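Side-chain contacts in lipase-specific foldase (Burkholderia glumae, PDB 2ES4), which assists the folding of the bacterium's secreted lipase while that enzyme passes through the periplasm: residues T238-L243 and A267-M272; L310-F315 and G319-A324. All blocks are in the same frame, centred on the assembly; numbering follows the deposited sequence.

Contact 1: residues T238-L243 and A267-M272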
loop_
_atom_site.group_PDB
_atom_site.type_symbol
_atom_site.label_atom_id
_atom_site.label_comp_id
_atom_site.label_asym_id
_atom_site.label_seq_id
_atom_site.Cartn_x
_atom_site.Cartn_y
_atom_site.Cartn_z
ATOM N N THR B 238 -10.697 -10.638 14.141
ATOM C CA THR B 238 -11.153 -9.744 15.205
ATOM C C THR B 238 -11.553 -10.491 16.477
ATOM O O THR B 238 -11.318 -9.994 17.579
ATOM C CB THR B 238 -12.333 -8.861 14.741
ATOM O OG1 THR B 238 -11.925 -8.080 13.614
ATOM C CG2 THR B 238 -12.793 -7.919 15.847
ATOM N N LYS B 239 -12.136 -11.682 16.329
ATOM C CA LYS B 239 -12.540 -12.474 17.492
ATOM C C LYS B 239 -11.325 -12.845 18.334
ATOM O O LYS B 239 -11.364 -12.765 19.562
ATOM C CB LYS B 239 -13.257 -13.746 17.066
ATOM C CG LYS B 239 -14.544 -13.508 16.297
ATOM C CD LYS B 239 -15.272 -14.798 16.025
ATOM C CE LYS B 239 -15.805 -15.327 17.311
ATOM N NZ LYS B 239 -16.810 -14.461 17.962
ATOM N N ILE B 240 -10.233 -13.189 17.652
ATOM C CA ILE B 240 -8.988 -13.549 18.320
ATOM C C ILE B 240 -8.394 -12.310 18.991
ATOM O O ILE B 240 -8.030 -12.358 20.169
ATOM C CB ILE B 240 -7.967 -14.148 17.329
ATOM C CG1 ILE B 240 -8.528 -15.436 16.718
ATOM C CG2 ILE B 240 -6.640 -14.432 18.033
ATOM C CD1 ILE B 240 -7.642 -16.077 15.671
ATOM N N ALA B 241 -8.353 -11.202 18.249
ATOM C CA ALA B 241 -7.813 -9.939 18.755
ATOM C C ALA B 241 -8.546 -9.460 19.999
ATOM O O ALA B 241 -7.913 -9.031 20.963
ATOM C CB ALA B 241 -7.858 -8.870 17.679
ATOM N N ASP B 242 -9.874 -9.597 19.997
ATOM C CA ASP B 242 -10.701 -9.191 21.133
ATOM C C ASP B 242 -10.388 -9.983 22.398
ATOM O O ASP B 242 -10.336 -9.412 23.490
ATOM C CB ASP B 242 -12.191 -9.317 20.807
ATOM C CG ASP B 242 -12.665 -8.291 19.789
ATOM O OD1 ASP B 242 -12.107 -7.171 19.738
ATOM O OD2 ASP B 242 -13.607 -8.608 19.033
ATOM N N LEU B 243 -10.140 -11.282 22.242
ATOM C CA LEU B 243 -9.807 -12.131 23.383
ATOM C C LEU B 243 -8.454 -11.756 23.977
ATOM O O LEU B 243 -8.274 -11.797 25.195
ATOM C CB LEU B 243 -9.833 -13.600 22.988
ATOM C CG LEU B 243 -11.239 -14.168 22.834
ATOM C CD1 LEU B 243 -11.193 -15.484 22.124
ATOM C CD2 LEU B 243 -11.880 -14.314 24.209
ATOM N N ALA B 267 -6.636 -24.134 18.654
ATOM C CA ALA B 267 -5.335 -24.645 19.069
ATOM C C ALA B 267 -4.231 -23.673 18.661
ATOM O O ALA B 267 -3.321 -23.401 19.448
ATOM C CB ALA B 267 -5.082 -26.013 18.469
ATOM N N ARG B 268 -4.357 -23.101 17.461
ATOM C CA ARG B 268 -3.375 -22.136 16.963
ATOM C C ARG B 268 -3.411 -20.842 17.771
ATOM O O ARG B 268 -2.359 -20.295 18.113
ATOM C CB ARG B 268 -3.609 -21.824 15.489
ATOM C CG ARG B 268 -3.352 -22.997 14.558
ATOM C CD ARG B 268 -3.398 -22.569 13.112
ATOM N NE ARG B 268 -4.729 -22.117 12.710
ATOM C CZ ARG B 268 -5.618 -22.855 12.044
ATOM N NH1 ARG B 268 -5.331 -24.102 11.690
ATOM N NH2 ARG B 268 -6.779 -22.322 11.687
ATOM N N ALA B 269 -4.619 -20.385 18.103
ATOM C CA ALA B 269 -4.803 -19.162 18.889
ATOM C C ALA B 269 -4.294 -19.325 20.318
ATOM O O ALA B 269 -3.701 -18.395 20.877
ATOM C CB ALA B 269 -6.256 -18.745 18.892
ATOM N N ALA B 270 -4.514 -20.506 20.895
ATOM C CA ALA B 270 -4.059 -20.812 22.253
ATOM C C ALA B 270 -2.537 -20.842 22.296
ATOM O O ALA B 270 -1.936 -20.295 23.221
ATOM C CB ALA B 270 -4.618 -22.140 22.720
ATOM N N GLN B 271 -1.925 -21.433 21.268
ATOM C CA GLN B 271 -0.467 -21.499 21.179
ATOM C C GLN B 271 0.097 -20.091 21.014
ATOM O O GLN B 271 1.137 -19.767 21.588
ATOM C CB GLN B 271 -0.012 -22.374 20.011
ATOM C CG GLN B 271 1.506 -22.620 19.966
ATOM C CD GLN B 271 2.023 -23.315 21.218
ATOM O OE1 GLN B 271 1.674 -24.463 21.487
ATOM N NE2 GLN B 271 2.833 -22.610 22.000
ATOM N N MET B 272 -0.615 -19.259 20.252
ATOM C CA MET B 272 -0.211 -17.869 20.033
ATOM C C MET B 272 -0.166 -17.139 21.378
ATOM O O MET B 272 0.801 -16.427 21.667
ATOM C CB MET B 272 -1.189 -17.165 19.094
ATOM C CG MET B 272 -0.916 -15.674 18.905
ATOM S SD MET B 272 -2.297 -14.830 18.137
ATOM C CE MET B 272 -3.381 -14.710 19.531
#
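Ile240 meets Ala269 and Met272, and these three buried residues make up the whole contact. The alpha carbons of Ile240 and Ala269 lie 7.0 Å apart, the nearest such pair between the two helical segments, and the 104 Å² buried in total is a small area, in keeping with a touch made by one branched side chain. Along 238-243 the contact falls to Ile240, with its CB directed at the other helix and its two branches dividing the work. Ile240 CG2, placed anti to the backbone N by a chi1 of -62°, takes the closer partner, the CE methyl of Met272 at 3.6 Å. The other branch ends in Ile240 CD1, which comes within 4.4 Å of Ala269 CB, a looser approach. Met272 leaves its helix with CG anti to the backbone N and continues extended until a bend at chi3 (77°) brings CE up to Ile240, methyl against methyl. The two side chains cross obliquely, and Ala269 and Met272, three residues apart, both direct CB at the first helix. The contact is thus purely apolar. Helix 250-258 bears on both partners: Ile257 touches Ile240, and Met253 touches Ala269. Ile240 and Met272 also pack on the chain of another protein, to whose backbone Arg268 is hydrogen-bonded through NE. Helices 221-245 and 263-294 therefore meet beside this short connecting helix, with the other protein reaching both.

Contact 2: residues L310-F315 and G319-A324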
loop_
_atom_site.group_PDB
_atom_site.type_symbol
_atom_site.label_atom_id
_atom_site.label_comp_id
_atom_site.label_asym_id
_atom_site.label_seq_id
_atom_site.Cartn_x
_atom_site.Cartn_y
_atom_site.Cartn_z
ATOM N N LEU B 310 24.348 -8.554 25.949
ATOM C CA LEU B 310 23.420 -9.311 26.785
ATOM C C LEU B 310 22.205 -9.725 25.961
ATOM O O LEU B 310 21.744 -10.858 26.076
ATOM C CB LEU B 310 22.960 -8.481 27.987
ATOM C CG LEU B 310 21.846 -9.094 28.845
ATOM C CD1 LEU B 310 22.337 -10.346 29.557
ATOM C CD2 LEU B 310 21.332 -8.086 29.821
ATOM N N ARG B 311 21.722 -8.817 25.115
ATOM C CA ARG B 311 20.571 -9.100 24.261
ATOM C C ARG B 311 20.875 -10.223 23.285
ATOM O O ARG B 311 20.071 -11.140 23.128
ATOM C CB ARG B 311 20.165 -7.872 23.474
ATOM C CG ARG B 311 18.897 -7.243 23.926
ATOM C CD ARG B 311 18.353 -6.202 22.987
ATOM N NE ARG B 311 19.154 -4.989 22.875
ATOM C CZ ARG B 311 20.119 -4.807 21.978
ATOM N NH1 ARG B 311 20.419 -5.767 21.104
ATOM N NH2 ARG B 311 20.808 -3.679 21.976
ATOM N N GLN B 312 22.060 -10.162 22.673
ATOM C CA GLN B 312 22.511 -11.175 21.719
ATOM C C GLN B 312 22.682 -12.551 22.337
ATOM O O GLN B 312 22.462 -13.562 21.672
ATOM C CB GLN B 312 23.829 -10.751 21.068
ATOM C CG GLN B 312 23.700 -10.162 19.667
ATOM C CD GLN B 312 22.923 -8.857 19.628
ATOM O OE1 GLN B 312 21.704 -8.839 19.798
ATOM N NE2 GLN B 312 23.628 -7.756 19.398
ATOM N N GLN B 313 23.060 -12.585 23.610
ATOM C CA GLN B 313 23.259 -13.851 24.310
ATOM C C GLN B 313 21.963 -14.428 24.860
ATOM O O GLN B 313 21.811 -15.646 24.956
ATOM C CB GLN B 313 24.262 -13.680 25.449
ATOM C CG GLN B 313 25.615 -13.150 25.009
ATOM C CD GLN B 313 26.534 -12.851 26.175
ATOM O OE1 GLN B 313 26.156 -12.163 27.126
ATOM N NE2 GLN B 313 27.756 -13.362 26.102
ATOM N N THR B 314 21.026 -13.544 25.194
ATOM C CA THR B 314 19.739 -13.935 25.765
ATOM C C THR B 314 18.689 -14.360 24.734
ATOM O O THR B 314 17.909 -15.287 24.980
ATOM C CB THR B 314 19.161 -12.778 26.626
ATOM O OG1 THR B 314 20.125 -12.396 27.617
ATOM C CG2 THR B 314 17.876 -13.190 27.326
ATOM N N PHE B 315 18.640 -13.648 23.615
ATOM C CA PHE B 315 17.666 -13.915 22.567
ATOM C C PHE B 315 18.385 -14.409 21.330
ATOM O O PHE B 315 18.935 -13.616 20.559
ATOM C CB PHE B 315 16.892 -12.635 22.258
ATOM C CG PHE B 315 16.183 -12.058 23.438
ATOM C CD1 PHE B 315 15.001 -12.648 23.921
ATOM C CD2 PHE B 315 16.701 -10.932 24.094
ATOM C CE1 PHE B 315 14.340 -12.122 25.051
ATOM C CE2 PHE B 315 16.052 -10.399 25.218
ATOM C CZ PHE B 315 14.871 -10.993 25.699
ATOM N N GLY B 319 15.659 -12.947 14.994
ATOM C CA GLY B 319 14.746 -11.828 15.110
ATOM C C GLY B 319 14.418 -11.336 16.510
ATOM O O GLY B 319 14.073 -10.162 16.672
ATOM N N GLU B 320 14.539 -12.193 17.522
ATOM C CA GLU B 320 14.217 -11.779 18.886
ATOM C C GLU B 320 15.147 -10.749 19.520
ATOM O O GLU B 320 14.693 -9.922 20.310
ATOM C CB GLU B 320 14.054 -12.978 19.804
ATOM C CG GLU B 320 12.810 -13.800 19.516
ATOM C CD GLU B 320 12.441 -14.733 20.656
ATOM O OE1 GLU B 320 13.284 -14.985 21.543
ATOM O OE2 GLU B 320 11.288 -15.206 20.677
ATOM N N ALA B 321 16.434 -10.779 19.174
ATOM C CA ALA B 321 17.376 -9.795 19.727
ATOM C C ALA B 321 16.994 -8.408 19.220
ATOM O O ALA B 321 16.995 -7.431 19.978
ATOM C CB ALA B 321 18.790 -10.131 19.332
ATOM N N ILE B 322 16.594 -8.351 17.952
ATOM C CA ILE B 322 16.168 -7.104 17.330
ATOM C C ILE B 322 14.872 -6.630 17.976
ATOM O O ILE B 322 14.699 -5.433 18.221
ATOM C CB ILE B 322 15.974 -7.270 15.805
ATOM C CG1 ILE B 322 17.329 -7.541 15.143
ATOM C CG2 ILE B 322 15.325 -6.021 15.202
ATOM C CD1 ILE B 322 17.281 -7.673 13.634
ATOM N N ARG B 323 13.984 -7.576 18.280
ATOM C CA ARG B 323 12.715 -7.244 18.911
ATOM C C ARG B 323 12.904 -6.710 20.316
ATOM O O ARG B 323 12.239 -5.751 20.709
ATOM C CB ARG B 323 11.778 -8.449 18.951
ATOM C CG ARG B 323 10.335 -8.045 19.217
ATOM C CD ARG B 323 9.411 -9.230 19.335
ATOM N NE ARG B 323 8.064 -8.800 19.711
ATOM C CZ ARG B 323 7.115 -9.606 20.177
ATOM N NH1 ARG B 323 7.348 -10.905 20.332
ATOM N NH2 ARG B 323 5.924 -9.113 20.487
ATOM N N ALA B 324 13.823 -7.314 21.065
ATOM C CA ALA B 324 14.092 -6.862 22.426
ATOM C C ALA B 324 14.664 -5.445 22.400
ATOM O O ALA B 324 14.330 -4.628 23.257
ATOM C CB ALA B 324 15.036 -7.799 23.116
HETATM O O HOH W 1 17.965 -13.035 17.710
#
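Phe315 lies against the first turn of the second helix, its CB 3.6 Å from Ala321 N and its ring reaching on to Ala324. With chi1 at -58°, CG stands beside its own backbone N and anti to the carbonyl carbon, and Phe315 CE2 comes within 3.5 Å of Ala324 CB in an oblique approach. One ring face is occupied from within the same segment: Thr314 CG2 sits over the ring centre, 3.9 Å above the plane. At the ring edge, near its plane, Glu320 OE1 is 3.8 Å from Phe315 CD1; the carboxylate is turned 71° from the ring, and the same OE1 forms a salt bridge with Arg282. Arg311 contributes its aliphatic part: Arg311 CD is 3.7 Å from Ala324 CB and also lies near Ala321 O, while NE forms a long, weak ion pair with Asp328. Gln312 starts out away from the second segment but folds back at chi2, bringing OE1 to Ala321 CB. Direct hydrogen bonding is absent between the segments; instead, one water donates to Phe315 O and accepts from Ala321 N, at 3.1 Å from each, bridging the residue just past the end of one helix to the start of the next. The axes of 310-314 and 320-324 approach to 8.8 Å at 137°, an inclined and only roughly antiparallel pair joined by a three-residue link and Gly319. Both helices are seated on helix 263-294 through Trp279 and Tyr286, the latter meeting the Phe315 ring edge-to-face.

How the contacts relate
Contact 1 closes before contact 2 opens, so the two stand in series along the chain, with centres 25 Å apart and nearest atoms about 9 Å apart, without touching. Helix 263-294 relates them: its early part supplies 267-272 to contact 1, and Trp279, Arg282 and Tyr286, further along it, touch residues of contact 2, whose first helix, 300-314, comes next in the chain. Contact 1 joins this long helix to helix 221-245, whereas contact 2 pairs the last two helices of this all-helical chain. Residues of both contacts also touch the chain of another protein, consistent with an extended helical chaperone engaging its partner at separated places.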